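Local coordinates for CRISPR-associated protein,CRISPR-associated endonuclease Cas9 (Corynebacterium diphtheriae, PDB 6JOO), which uses a guide RNA to recognise and, with magnesium, cleave matching target DNA in CRISPR defence, and is deposited here as an engineered fusion construct, at residues V37-D42 and V645-V650; G843-W848 and L864-E869. All coordinates share one frame; numbering follows the deposited sequence.

Contact 1 of 2, residues V37-D42 and V645-V650. With nucleotides of chain B.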
loop_
_atom_site.group_PDB
_atom_site.type_symbol
_atom_site.label_atom_id
_atom_site.label_comp_id
_atom_site.label_asym_id
_atom_site.label_seq_id
_atom_site.Cartn_x
_atom_site.Cartn_y
_atom_site.Cartn_z
ATOM N N VAL A 37 -17.939 13.834 -18.004
ATOM C CA VAL A 37 -16.724 13.056 -17.802
ATOM C C VAL A 37 -17.076 11.778 -17.053
ATOM O O VAL A 37 -17.703 11.830 -15.988
ATOM C CB VAL A 37 -15.655 13.856 -17.038
ATOM C CG1 VAL A 37 -14.550 12.935 -16.550
ATOM C CG2 VAL A 37 -15.085 14.957 -17.927
ATOM N N SER A 38 -16.686 10.632 -17.614
ATOM C CA SER A 38 -16.761 9.339 -16.936
ATOM C C SER A 38 -15.333 8.971 -16.548
ATOM O O SER A 38 -14.602 8.344 -17.316
ATOM C CB SER A 38 -17.398 8.279 -17.829
ATOM O OG SER A 38 -18.743 8.597 -18.143
ATOM N N HIS A 39 -14.929 9.378 -15.347
ATOM C CA HIS A 39 -13.559 9.172 -14.896
ATOM C C HIS A 39 -13.391 7.767 -14.332
ATOM O O HIS A 39 -14.155 7.342 -13.461
ATOM C CB HIS A 39 -13.181 10.213 -13.843
ATOM C CG HIS A 39 -11.734 10.191 -13.462
ATOM N ND1 HIS A 39 -11.254 9.456 -12.399
ATOM C CD2 HIS A 39 -10.661 10.816 -14.004
ATOM C CE1 HIS A 39 -9.948 9.630 -12.302
ATOM N NE2 HIS A 39 -9.563 10.450 -13.263
ATOM N N ILE A 40 -12.385 7.053 -14.826
ATOM C CA ILE A 40 -12.085 5.694 -14.391
ATOM C C ILE A 40 -10.816 5.720 -13.548
ATOM O O ILE A 40 -9.861 6.439 -13.868
ATOM C CB ILE A 40 -11.932 4.748 -15.597
ATOM C CG1 ILE A 40 -13.071 4.968 -16.600
ATOM C CG2 ILE A 40 -11.892 3.302 -15.138
ATOM C CD1 ILE A 40 -14.435 4.473 -16.134
ATOM N N HIS A 41 -10.810 4.944 -12.467
ATOM C CA HIS A 41 -9.653 4.836 -11.591
ATOM C C HIS A 41 -9.357 3.370 -11.300
ATOM O O HIS A 41 -10.218 2.497 -11.437
ATOM C CB HIS A 41 -9.855 5.612 -10.278
ATOM C CG HIS A 41 -11.067 5.195 -9.503
ATOM N ND1 HIS A 41 -11.065 4.125 -8.636
ATOM C CD2 HIS A 41 -12.317 5.711 -9.460
ATOM C CE1 HIS A 41 -12.263 3.995 -8.094
ATOM N NE2 HIS A 41 -13.041 4.946 -8.576
ATOM N N ASP A 42 -8.113 3.115 -10.899
ATOM C CA ASP A 42 -7.622 1.776 -10.606
ATOM C C ASP A 42 -7.911 1.335 -9.176
ATOM O O ASP A 42 -7.381 0.305 -8.744
ATOM C CB ASP A 42 -6.115 1.706 -10.871
ATOM C CG ASP A 42 -5.339 2.778 -10.120
ATOM O OD1 ASP A 42 -5.979 3.613 -9.448
ATOM O OD2 ASP A 42 -4.091 2.785 -10.203
ATOM N N VAL A 645 -16.789 12.359 -22.439
ATOM C CA VAL A 645 -15.372 12.050 -22.300
ATOM C C VAL A 645 -15.202 10.936 -21.275
ATOM O O VAL A 645 -15.629 11.071 -20.122
ATOM C CB VAL A 645 -14.567 13.298 -21.906
ATOM C CG1 VAL A 645 -13.168 12.910 -21.459
ATOM C CG2 VAL A 645 -14.498 14.263 -23.076
ATOM N N VAL A 646 -14.582 9.837 -21.699
ATOM C CA VAL A 646 -14.151 8.765 -20.811
ATOM C C VAL A 646 -12.639 8.872 -20.687
ATOM O O VAL A 646 -11.922 8.738 -21.688
ATOM C CB VAL A 646 -14.560 7.382 -21.339
ATOM C CG1 VAL A 646 -14.233 6.310 -20.315
ATOM C CG2 VAL A 646 -16.032 7.361 -21.695
HETATM N N MSE A 647 -12.153 9.119 -19.472
HETATM C CA MSE A 647 -10.722 9.318 -19.263
HETATM C C MSE A 647 -10.215 8.802 -17.918
HETATM O O MSE A 647 -10.998 8.506 -17.012
HETATM C CB MSE A 647 -10.373 10.798 -19.380
HETATM C CG MSE A 647 -10.853 11.625 -18.207
HETATM SE SE MSE A 647 -10.155 13.433 -18.293
HETATM C CE MSE A 647 -10.701 14.045 -16.523
ATOM N N SER A 648 -8.891 8.709 -17.803
ATOM C CA SER A 648 -8.231 8.282 -16.578
ATOM C C SER A 648 -6.890 8.991 -16.483
ATOM O O SER A 648 -6.338 9.453 -17.484
ATOM C CB SER A 648 -8.034 6.762 -16.543
ATOM O OG SER A 648 -9.260 6.086 -16.754
ATOM N N ASN A 649 -6.372 9.075 -15.262
ATOM C CA ASN A 649 -5.075 9.687 -15.043
ATOM C C ASN A 649 -3.963 8.710 -15.403
ATOM O O ASN A 649 -4.178 7.503 -15.539
ATOM C CB ASN A 649 -4.929 10.138 -13.593
ATOM C CG ASN A 649 -5.939 11.199 -13.212
ATOM O OD1 ASN A 649 -6.786 11.584 -14.018
ATOM N ND2 ASN A 649 -5.858 11.672 -11.976
ATOM N N VAL A 650 -2.761 9.251 -15.568
ATOM C CA VAL A 650 -1.596 8.447 -15.896
ATOM C C VAL A 650 -0.541 8.677 -14.829
ATOM O O VAL A 650 -0.564 9.673 -14.103
ATOM C CB VAL A 650 -1.044 8.763 -17.302
ATOM C CG1 VAL A 650 -2.149 8.649 -18.331
ATOM C CG2 VAL A 650 -0.403 10.147 -17.338
ATOM P P G B 77 -1.820 11.052 -7.008
ATOM O OP1 G B 77 -0.631 11.942 -7.001
ATOM O OP2 G B 77 -3.063 11.465 -7.709
ATOM O "O5'" G B 77 -1.441 9.622 -7.606
ATOM C "C5'" G B 77 -0.095 9.302 -7.949
ATOM C "C4'" G B 77 0.090 9.088 -9.436
ATOM O "O4'" G B 77 -0.821 8.057 -9.904
ATOM C "C3'" G B 77 -0.150 10.307 -10.330
ATOM O "O3'" G B 77 0.781 10.284 -11.407
ATOM C "C2'" G B 77 -1.549 10.053 -10.875
ATOM O "O2'" G B 77 -1.824 10.694 -12.102
ATOM C "C1'" G B 77 -1.537 8.538 -11.021
ATOM N N9 G B 77 -2.859 7.917 -11.031
ATOM C C8 G B 77 -3.924 8.184 -10.209
ATOM N N7 G B 77 -4.966 7.450 -10.483
ATOM C C5 G B 77 -4.559 6.654 -11.544
ATOM C C6 G B 77 -5.257 5.655 -12.269
ATOM O O6 G B 77 -6.422 5.270 -12.106
ATOM N N1 G B 77 -4.465 5.095 -13.270
ATOM C C2 G B 77 -3.163 5.448 -13.536
ATOM N N2 G B 77 -2.558 4.796 -14.540
ATOM N N3 G B 77 -2.502 6.378 -12.866
ATOM C C4 G B 77 -3.257 6.931 -11.894
#
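V37, S38 and H39 pair in parallel with V645, V646 and M647, the two strands running 4.7 Å apart at 12°. S38 N donates to V645 O, and two residues on I40 N donates to M647 O at 3.0 Å, both bonds nearly straight. The return bond from M647 N to S38 O is weak. The packed part is formed by V37, S38, H39 and I40 with V646, all buried. On the face bearing V37, H39 and M647, the selenomethionine chain is extended beyond CG, and its CE touches both V37 CG1 (4.0 Å) and H39 CD2 (4.1 Å). On the other face V646 CG1, anti to its backbone N (chi1 -174°), meets I40 CG1 at 4.1 Å. S38 directs its CB to that face, and its OG is hydrogen-bonded to A571 N and R567 O.

The backbones stay close as far as I40 and S648 (CA atoms 5.1 Å apart), then diverge. S648 OG lies 3.0 Å from I40 O. S648, N649 and V650 are only partly buried, and guanosine 77 of chain B lies between the diverging ends: D42 N donates to its O6 at 3.0 Å, while its O2' donates to V650 O. One nucleotide thus bridges both.

In this engineered fusion both segments belong to the RuvC-like, RNase H-type nuclease portion, where the pairing adds strand 645-647 at the edge of the mixed sheet. Strand 30-40 is flanked on its other side by strand 16-24, and H39, H41 and N649 rest against helix 470-490.

Contact 2 of 2, residues G843-W848 and L864-E869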
loop_
_atom_site.group_PDB
_atom_site.type_symbol
_atom_site.label_atom_id
_atom_site.label_comp_id
_atom_site.label_asym_id
_atom_site.label_seq_id
_atom_site.Cartn_x
_atom_site.Cartn_y
_atom_site.Cartn_z
ATOM N N GLY A 843 -20.224 -1.272 -33.720
ATOM C CA GLY A 843 -19.880 -0.025 -34.364
ATOM C C GLY A 843 -18.377 0.202 -34.398
ATOM O O GLY A 843 -17.608 -0.375 -33.625
ATOM N N THR A 844 -17.957 1.064 -35.321
ATOM C CA THR A 844 -16.539 1.357 -35.483
ATOM C C THR A 844 -15.966 1.950 -34.202
ATOM O O THR A 844 -16.542 2.869 -33.614
ATOM C CB THR A 844 -16.337 2.319 -36.654
ATOM O OG1 THR A 844 -16.841 1.717 -37.853
ATOM C CG2 THR A 844 -14.861 2.640 -36.835
ATOM N N ILE A 845 -14.832 1.411 -33.763
ATOM C CA ILE A 845 -14.172 1.830 -32.532
ATOM C C ILE A 845 -12.904 2.575 -32.919
ATOM O O ILE A 845 -11.933 1.966 -33.385
ATOM C CB ILE A 845 -13.853 0.635 -31.624
ATOM C CG1 ILE A 845 -15.088 -0.250 -31.457
ATOM C CG2 ILE A 845 -13.334 1.115 -30.279
ATOM C CD1 ILE A 845 -14.810 -1.567 -30.765
ATOM N N ARG A 846 -12.902 3.894 -32.731
ATOM C CA ARG A 846 -11.735 4.697 -33.060
ATOM C C ARG A 846 -11.016 5.250 -31.839
ATOM O O ARG A 846 -9.916 5.790 -31.987
ATOM C CB ARG A 846 -12.124 5.850 -33.998
ATOM C CG ARG A 846 -13.234 6.744 -33.482
ATOM C CD ARG A 846 -13.759 7.655 -34.586
ATOM N NE ARG A 846 -12.731 8.550 -35.113
ATOM C CZ ARG A 846 -12.514 9.783 -34.666
ATOM N NH1 ARG A 846 -11.558 10.528 -35.205
ATOM N NH2 ARG A 846 -13.253 10.273 -33.680
ATOM N N ARG A 847 -11.584 5.116 -30.643
ATOM C CA ARG A 847 -10.940 5.565 -29.414
ATOM C C ARG A 847 -10.494 4.350 -28.609
ATOM O O ARG A 847 -11.329 3.555 -28.162
ATOM C CB ARG A 847 -11.878 6.450 -28.590
ATOM C CG ARG A 847 -12.252 7.756 -29.270
ATOM C CD ARG A 847 -12.492 8.865 -28.256
ATOM N NE ARG A 847 -13.182 10.005 -28.855
ATOM C CZ ARG A 847 -12.574 11.060 -29.388
ATOM N NH1 ARG A 847 -13.295 12.041 -29.913
ATOM N NH2 ARG A 847 -11.251 11.137 -29.397
ATOM N N TRP A 848 -9.180 4.218 -28.417
ATOM C CA TRP A 848 -8.594 3.076 -27.732
ATOM C C TRP A 848 -7.736 3.550 -26.568
ATOM O O TRP A 848 -7.328 4.712 -26.501
ATOM C CB TRP A 848 -7.754 2.220 -28.687
ATOM C CG TRP A 848 -8.551 1.608 -29.795
ATOM C CD1 TRP A 848 -8.959 2.219 -30.945
ATOM C CD2 TRP A 848 -9.047 0.267 -29.855
ATOM N NE1 TRP A 848 -9.678 1.340 -31.718
ATOM C CE2 TRP A 848 -9.746 0.134 -31.071
ATOM C CE3 TRP A 848 -8.966 -0.838 -29.000
ATOM C CZ2 TRP A 848 -10.359 -1.057 -31.455
ATOM C CZ3 TRP A 848 -9.578 -2.020 -29.380
ATOM C CH2 TRP A 848 -10.265 -2.120 -30.599
ATOM N N LEU A 864 -11.716 2.137 -25.423
ATOM C CA LEU A 864 -11.648 3.090 -24.317
ATOM C C LEU A 864 -12.970 3.181 -23.564
ATOM O O LEU A 864 -12.981 3.247 -22.328
ATOM C CB LEU A 864 -11.234 4.471 -24.834
ATOM C CG LEU A 864 -11.362 5.676 -23.891
ATOM C CD1 LEU A 864 -10.525 5.489 -22.630
ATOM C CD2 LEU A 864 -10.981 6.971 -24.601
ATOM N N GLN A 865 -14.091 3.182 -24.283
ATOM C CA GLN A 865 -15.393 3.505 -23.713
ATOM C C GLN A 865 -16.181 2.274 -23.278
ATOM O O GLN A 865 -17.398 2.371 -23.080
ATOM C CB GLN A 865 -16.213 4.324 -24.716
ATOM C CG GLN A 865 -15.572 5.642 -25.135
ATOM C CD GLN A 865 -16.244 6.264 -26.349
ATOM O OE1 GLN A 865 -16.950 5.588 -27.098
ATOM N NE2 GLN A 865 -16.025 7.559 -26.548
HETATM N N MSE A 866 -15.530 1.127 -23.114
HETATM C CA MSE A 866 -16.272 -0.090 -22.785
HETATM C C MSE A 866 -15.754 -0.809 -21.543
HETATM O O MSE A 866 -14.582 -0.701 -21.187
HETATM C CB MSE A 866 -16.262 -1.048 -23.972
HETATM C CG MSE A 866 -16.894 -0.452 -25.202
HETATM SE SE MSE A 866 -16.635 -1.520 -26.788
HETATM C CE MSE A 866 -16.843 -0.092 -28.101
ATOM N N SER A 867 -16.651 -1.542 -20.891
ATOM C CA SER A 867 -16.350 -2.281 -19.679
ATOM C C SER A 867 -16.700 -3.750 -19.880
ATOM O O SER A 867 -17.532 -4.103 -20.717
ATOM C CB SER A 867 -17.121 -1.708 -18.484
ATOM O OG SER A 867 -16.707 -2.312 -17.272
ATOM N N LYS A 868 -16.048 -4.608 -19.095
ATOM C CA LYS A 868 -16.247 -6.046 -19.242
ATOM C C LYS A 868 -17.600 -6.493 -18.702
ATOM O O LYS A 868 -18.148 -7.497 -19.170
ATOM C CB LYS A 868 -15.130 -6.806 -18.529
ATOM C CG LYS A 868 -13.732 -6.326 -18.865
ATOM C CD LYS A 868 -12.693 -7.080 -18.055
ATOM C CE LYS A 868 -12.986 -6.997 -16.568
ATOM N NZ LYS A 868 -11.988 -7.753 -15.764
ATOM N N GLU A 869 -18.144 -5.773 -17.716
ATOM C CA GLU A 869 -19.391 -6.184 -17.078
ATOM C C GLU A 869 -20.577 -6.154 -18.034
ATOM O O GLU A 869 -21.579 -6.832 -17.782
ATOM C CB GLU A 869 -19.677 -5.293 -15.866
ATOM C CG GLU A 869 -18.845 -5.613 -14.624
ATOM C CD GLU A 869 -17.430 -5.060 -14.684
ATOM O OE1 GLU A 869 -16.977 -4.675 -15.781
ATOM O OE2 GLU A 869 -16.769 -5.008 -13.626
#
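L864 N donates to R847 O at 3.1 Å, a fairly straight bond whose donor is tilted from the carbonyl plane, and the CA atoms of W848 and L864 lie 4.6 Å apart; beyond this point the two backbones diverge. L864 points its CB toward the other segment; chi1 168° puts CG anti to the backbone N, and CD2 lies 4.1 Å from R847 CB. Farther out, R847 and Q865 cross obliquely, with R847 CD 4.1 Å from Q865 NE2 and the guanidinium and amide planes 52° apart. The amide nitrogen is hydrogen-bonded to D642, whose carboxylate also forms a long, weak ion pair with R847.

Where the backbones diverge, I845 and the selenomethionine M866 meet tip to tip, CD1 to CE at 3.7 Å, the M866 chain running extended beyond CG. L842 and V838 of helix 833-842 pack beside them. I845 has a second role within its own segment: its CG2 sits 3.7 Å above one face of the W848 ring, offset toward the rim, and its O accepts a bond from W848 NE1 at 2.9 Å. That bond is bent (N-H...O 138°), and its donor stands above the carbonyl plane. W848 directs its CB away from L864, and its indole also meets the ring of W888.

Both segments belong to the C-terminal domain of this engineered fusion. The contact closes the open end of an antiparallel beta hairpin, strands 847-855 and 858-863, at one edge of the domain's five-stranded sheet; in the Cas9 family this domain takes part in PAM recognition.

Contact 1 is repeated backbone pairing between two parallel strands of the RuvC-like sheet; contact 2 has one backbone bond across it and otherwise relies on side chains. Contact 2 is the more fully buried, although its centre lies farther from the middle of the chain, whereas contact 1 is buried along 37-40 and at V646, but mostly partly exposed along 645-650, and ends against RNA. They hold different elements but touch: V646 O packs on L864 CD2 at 3.5 Å and V646 CG2 on Q865 CG. R567 ties them further through its backbone bond with Q865. The nuclease sheet edge and the C-terminal domain thus meet here.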